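Local coordinates for protein putative 3-hydroxybutyryl-CoA dehydratase (Rhodopseudomonas palustris, PDB 3HIN) that probably acts as a lyase of the enoyl-CoA hydratase/isomerase family, likely hydrating or dehydrating the acyl chain of a coenzyme A thioester, at residues A128-A140 against F187-A201. Sequence-based numbering, arbitrary orientation.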
# COMPACT_ATOMS: atom_id res chain seq x y z
N ALA A 128 11.70 10.32 14.64
CA ALA A 128 13.08 10.45 15.14
C ALA A 128 13.76 9.09 15.03
O ALA A 128 13.08 8.06 14.98
CB ALA A 128 13.07 10.88 16.54
N HIS A 129 15.08 9.10 14.99
CA HIS A 129 15.85 7.86 14.91
C HIS A 129 16.06 7.19 16.22
O HIS A 129 16.10 5.97 16.26
CB HIS A 129 17.22 8.14 14.26
CG HIS A 129 17.07 8.82 12.97
ND1 HIS A 129 17.51 10.10 12.75
CD2 HIS A 129 16.38 8.46 11.86
CE1 HIS A 129 17.16 10.48 11.53
NE2 HIS A 129 16.48 9.49 10.97
N ILE A 130 16.29 7.98 17.26
CA ILE A 130 16.47 7.49 18.65
C ILE A 130 15.55 8.30 19.57
O ILE A 130 15.39 9.50 19.41
CB ILE A 130 17.89 7.70 19.08
CG1 ILE A 130 18.85 6.89 18.18
CG2 ILE A 130 18.17 7.44 20.62
CD1 ILE A 130 20.31 7.29 18.40
N ARG A 131 14.96 7.65 20.55
CA ARG A 131 14.12 8.33 21.52
C ARG A 131 14.75 7.99 22.85
O ARG A 131 15.21 6.82 23.05
CB ARG A 131 12.65 7.81 21.41
CG ARG A 131 11.82 8.30 20.22
CD ARG A 131 10.69 7.31 19.80
NE ARG A 131 11.33 6.07 19.32
CZ ARG A 131 11.97 5.97 18.15
NH1 ARG A 131 12.63 4.82 17.83
NH2 ARG A 131 11.97 6.98 17.27
N VAL A 132 14.80 8.98 23.76
CA VAL A 132 15.20 8.80 25.13
C VAL A 132 14.00 9.26 25.95
O VAL A 132 13.48 10.39 25.73
CB VAL A 132 16.42 9.66 25.52
CG1 VAL A 132 16.88 9.24 26.88
CG2 VAL A 132 17.54 9.48 24.55
N ALA A 133 13.54 8.38 26.83
CA ALA A 133 12.37 8.64 27.65
C ALA A 133 12.76 8.77 29.12
O ALA A 133 13.38 7.86 29.69
CB ALA A 133 11.30 7.56 27.45
N GLU A 134 12.43 9.96 29.70
CA GLU A 134 12.34 10.19 31.16
C GLU A 134 11.21 9.40 31.83
O GLU A 134 10.25 9.04 31.15
CB GLU A 134 11.98 11.67 31.41
CG GLU A 134 13.10 12.48 31.76
CD GLU A 134 12.79 13.96 31.82
OE1 GLU A 134 11.88 14.44 32.55
OE2 GLU A 134 13.57 14.63 31.15
N ALA A 135 11.25 9.20 33.16
CA ALA A 135 10.20 8.41 33.80
C ALA A 135 8.77 8.93 33.54
O ALA A 135 7.84 8.14 33.51
CB ALA A 135 10.43 8.32 35.28
N SER A 136 8.60 10.25 33.36
CA SER A 136 7.25 10.86 33.29
C SER A 136 6.60 10.67 31.89
O SER A 136 5.40 10.94 31.71
CB SER A 136 7.34 12.36 33.59
OG SER A 136 8.13 12.96 32.54
N ALA A 137 7.37 10.20 30.92
CA ALA A 137 6.87 10.16 29.52
C ALA A 137 5.76 9.13 29.51
O ALA A 137 5.87 8.08 30.20
CB ALA A 137 8.00 9.80 28.55
N TYR A 138 4.69 9.42 28.79
CA TYR A 138 3.62 8.42 28.63
C TYR A 138 3.04 8.53 27.24
O TYR A 138 3.04 9.61 26.65
CB TYR A 138 2.54 8.56 29.71
CG TYR A 138 1.84 9.90 29.74
CD1 TYR A 138 0.67 10.09 29.05
CD2 TYR A 138 2.35 10.98 30.48
CE1 TYR A 138 0.01 11.31 29.06
CE2 TYR A 138 1.67 12.23 30.53
CZ TYR A 138 0.50 12.36 29.81
OH TYR A 138 -0.20 13.54 29.79
N TYR A 139 2.57 7.40 26.72
CA TYR A 139 2.28 7.22 25.29
C TYR A 139 0.83 6.82 25.10
O TYR A 139 0.27 6.01 25.91
CB TYR A 139 3.10 6.08 24.72
CG TYR A 139 4.58 6.22 24.95
CD1 TYR A 139 5.33 7.13 24.18
CD2 TYR A 139 5.22 5.49 25.95
CE1 TYR A 139 6.67 7.29 24.38
CE2 TYR A 139 6.62 5.64 26.18
CZ TYR A 139 7.32 6.53 25.37
OH TYR A 139 8.66 6.71 25.53
N ALA A 140 0.21 7.41 24.08
CA ALA A 140 -1.16 7.10 23.78
C ALA A 140 -1.53 7.59 22.41
O ALA A 140 -0.93 8.57 21.88
CB ALA A 140 -2.11 7.72 24.81
N PHE A 187 8.97 1.67 22.42
CA PHE A 187 8.72 3.05 22.19
C PHE A 187 10.00 3.86 22.20
O PHE A 187 10.09 4.87 21.48
CB PHE A 187 7.75 3.62 23.21
CG PHE A 187 6.32 3.10 23.05
CD1 PHE A 187 5.37 3.86 22.40
CD2 PHE A 187 5.96 1.85 23.53
CE1 PHE A 187 4.05 3.43 22.26
CE2 PHE A 187 4.66 1.41 23.42
CZ PHE A 187 3.70 2.18 22.74
N SER A 188 10.96 3.47 23.05
CA SER A 188 12.20 4.19 23.13
C SER A 188 13.37 3.24 23.24
O SER A 188 13.26 2.16 23.84
CB SER A 188 12.22 5.17 24.31
OG SER A 188 12.27 4.49 25.60
N GLN A 189 14.52 3.63 22.76
CA GLN A 189 15.66 2.79 22.96
C GLN A 189 16.27 3.06 24.29
O GLN A 189 16.98 2.25 24.81
CB GLN A 189 16.68 3.03 21.89
CG GLN A 189 16.21 2.73 20.56
CD GLN A 189 15.90 3.94 19.81
OE1 GLN A 189 15.36 4.87 20.34
NE2 GLN A 189 16.24 3.95 18.56
N TYR A 190 15.98 4.20 24.87
CA TYR A 190 16.55 4.48 26.18
C TYR A 190 15.48 4.86 27.23
O TYR A 190 14.56 5.57 26.91
CB TYR A 190 17.55 5.63 26.12
CG TYR A 190 18.78 5.36 25.27
CD1 TYR A 190 19.96 4.85 25.87
CD2 TYR A 190 18.79 5.59 23.89
CE1 TYR A 190 21.10 4.58 25.10
CE2 TYR A 190 19.95 5.32 23.12
CZ TYR A 190 21.06 4.81 23.73
OH TYR A 190 22.18 4.50 22.98
N LEU A 191 15.70 4.49 28.49
CA LEU A 191 14.95 5.09 29.56
C LEU A 191 15.93 5.75 30.53
O LEU A 191 16.91 5.14 30.95
CB LEU A 191 14.13 4.02 30.29
CG LEU A 191 13.40 4.37 31.60
CD1 LEU A 191 12.15 5.27 31.37
CD2 LEU A 191 12.96 3.03 32.16
N ILE A 192 15.65 7.00 30.88
CA ILE A 192 16.35 7.67 31.96
C ILE A 192 15.42 7.75 33.15
O ILE A 192 14.45 8.49 33.15
CB ILE A 192 16.84 9.05 31.52
CG1 ILE A 192 18.20 8.92 30.85
CG2 ILE A 192 16.96 10.03 32.74
CD1 ILE A 192 19.39 9.02 31.79
N GLU A 193 15.71 6.94 34.17
CA GLU A 193 14.83 6.87 35.37
C GLU A 193 15.01 8.10 36.28
O GLU A 193 14.03 8.57 36.90
CB GLU A 193 15.05 5.57 36.17
CG GLU A 193 14.43 4.32 35.51
CD GLU A 193 15.43 3.16 35.44
OE1 GLU A 193 15.75 2.60 36.51
OE2 GLU A 193 15.90 2.82 34.31
N ASN A 194 16.25 8.59 36.36
CA ASN A 194 16.54 9.79 37.14
C ASN A 194 17.34 10.84 36.37
O ASN A 194 18.37 10.54 35.75
CB ASN A 194 17.24 9.43 38.47
CG ASN A 194 16.27 8.81 39.50
OD1 ASN A 194 15.79 9.50 40.43
ND2 ASN A 194 15.97 7.52 39.32
N GLY A 195 16.88 12.09 36.47
CA GLY A 195 17.43 13.14 35.65
C GLY A 195 16.77 13.10 34.27
O GLY A 195 15.66 12.53 34.06
N SER A 196 17.46 13.70 33.33
CA SER A 196 16.75 14.36 32.30
C SER A 196 17.00 13.77 30.88
O SER A 196 18.14 13.48 30.48
CB SER A 196 16.93 15.88 32.45
OG SER A 196 17.70 16.42 31.40
N ALA A 197 15.90 13.55 30.17
CA ALA A 197 15.99 13.00 28.85
C ALA A 197 16.81 13.97 27.97
O ALA A 197 17.63 13.55 27.16
CB ALA A 197 14.57 12.70 28.27
N TYR A 198 16.64 15.27 28.20
CA TYR A 198 17.39 16.28 27.43
C TYR A 198 18.90 16.08 27.57
O TYR A 198 19.64 16.05 26.57
CB TYR A 198 17.04 17.72 27.88
CG TYR A 198 17.90 18.76 27.23
CD1 TYR A 198 17.60 19.25 25.93
CD2 TYR A 198 19.03 19.24 27.88
CE1 TYR A 198 18.43 20.21 25.31
CE2 TYR A 198 19.84 20.20 27.31
CZ TYR A 198 19.57 20.68 26.03
OH TYR A 198 20.43 21.62 25.49
N ASP A 199 19.33 15.96 28.81
CA ASP A 199 20.73 15.75 29.14
C ASP A 199 21.21 14.49 28.43
O ASP A 199 22.22 14.52 27.73
CB ASP A 199 20.88 15.65 30.65
CG ASP A 199 20.91 17.05 31.34
OD1 ASP A 199 21.09 18.10 30.66
OD2 ASP A 199 20.81 17.09 32.59
N LYS A 200 20.48 13.40 28.58
CA LYS A 200 20.88 12.15 27.91
C LYS A 200 20.92 12.35 26.38
O LYS A 200 21.88 11.97 25.69
CB LYS A 200 19.98 10.96 28.29
CG LYS A 200 20.39 9.67 27.56
CD LYS A 200 21.79 9.18 28.08
CE LYS A 200 22.07 7.73 27.72
NZ LYS A 200 23.43 7.28 28.16
N ALA A 201 19.89 12.99 25.85
CA ALA A 201 19.74 13.11 24.40
C ALA A 201 20.90 13.90 23.91
O ALA A 201 21.42 13.61 22.82
CB ALA A 201 18.42 13.79 24.02
O HOH W 1 9.85 4.46 26.80
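Tyr139 (chi1 -55°) and Phe187 each turn CG away from their own carbonyl carbon, and their rings meet in an offset stack that links strand 138-140, in the small sheet of the crotonase fold, to the loop leading into edge strand 190-192 of the larger one. The centroids lie 4.5 Å apart with the planes 21° off parallel; Phe187 CB also sits over the Tyr139 ring in a CH-pi contact. A water bound to Tyr139 OH donates to Ser188 OG, tying the phenol to the chain just before strand 190-192. With an alanine here in place of Tyr139, one face of the Phe187 ring would probably lose its stacking partner and the water its phenol anchor.

Strand 190-192 pairs in parallel with strand 130-134, whose other edge bonds to strand 109-113. Tyr190 N donates to Arg131 O, Ala133 N to Tyr190 O, and Ile192 N to Ala133 O at 2.7 Å. Tyr190 O is gripped twice, since Ser188 OG reaches it from the opposite face of the carbonyl plane to Ala133 N.

Just before strand 190-192, Gln189, bent at chi2, lays its amide along the backbone of 129-131: OE1 takes Arg131 N at 2.8 Å, while NE2 gives a bond to His129 O in the carbonyl plane, on a lone pair. The Arg131 guanidinium, only 11° from that amide plane, makes a weak NE bond to Phe187 O and sends NH2 to the carbonyls of Ala128 and Ala125.

On the face carrying Val132, its CG1 touches both Tyr190 CB and, at 3.6 Å, Lys200 CG, joining the sheet to helix 197-208. Glu134 reaches the start of that helix, next to the N-cap Ser196: its OE2 uses the anti lone pair to accept from Ala197 N at 2.7 Å.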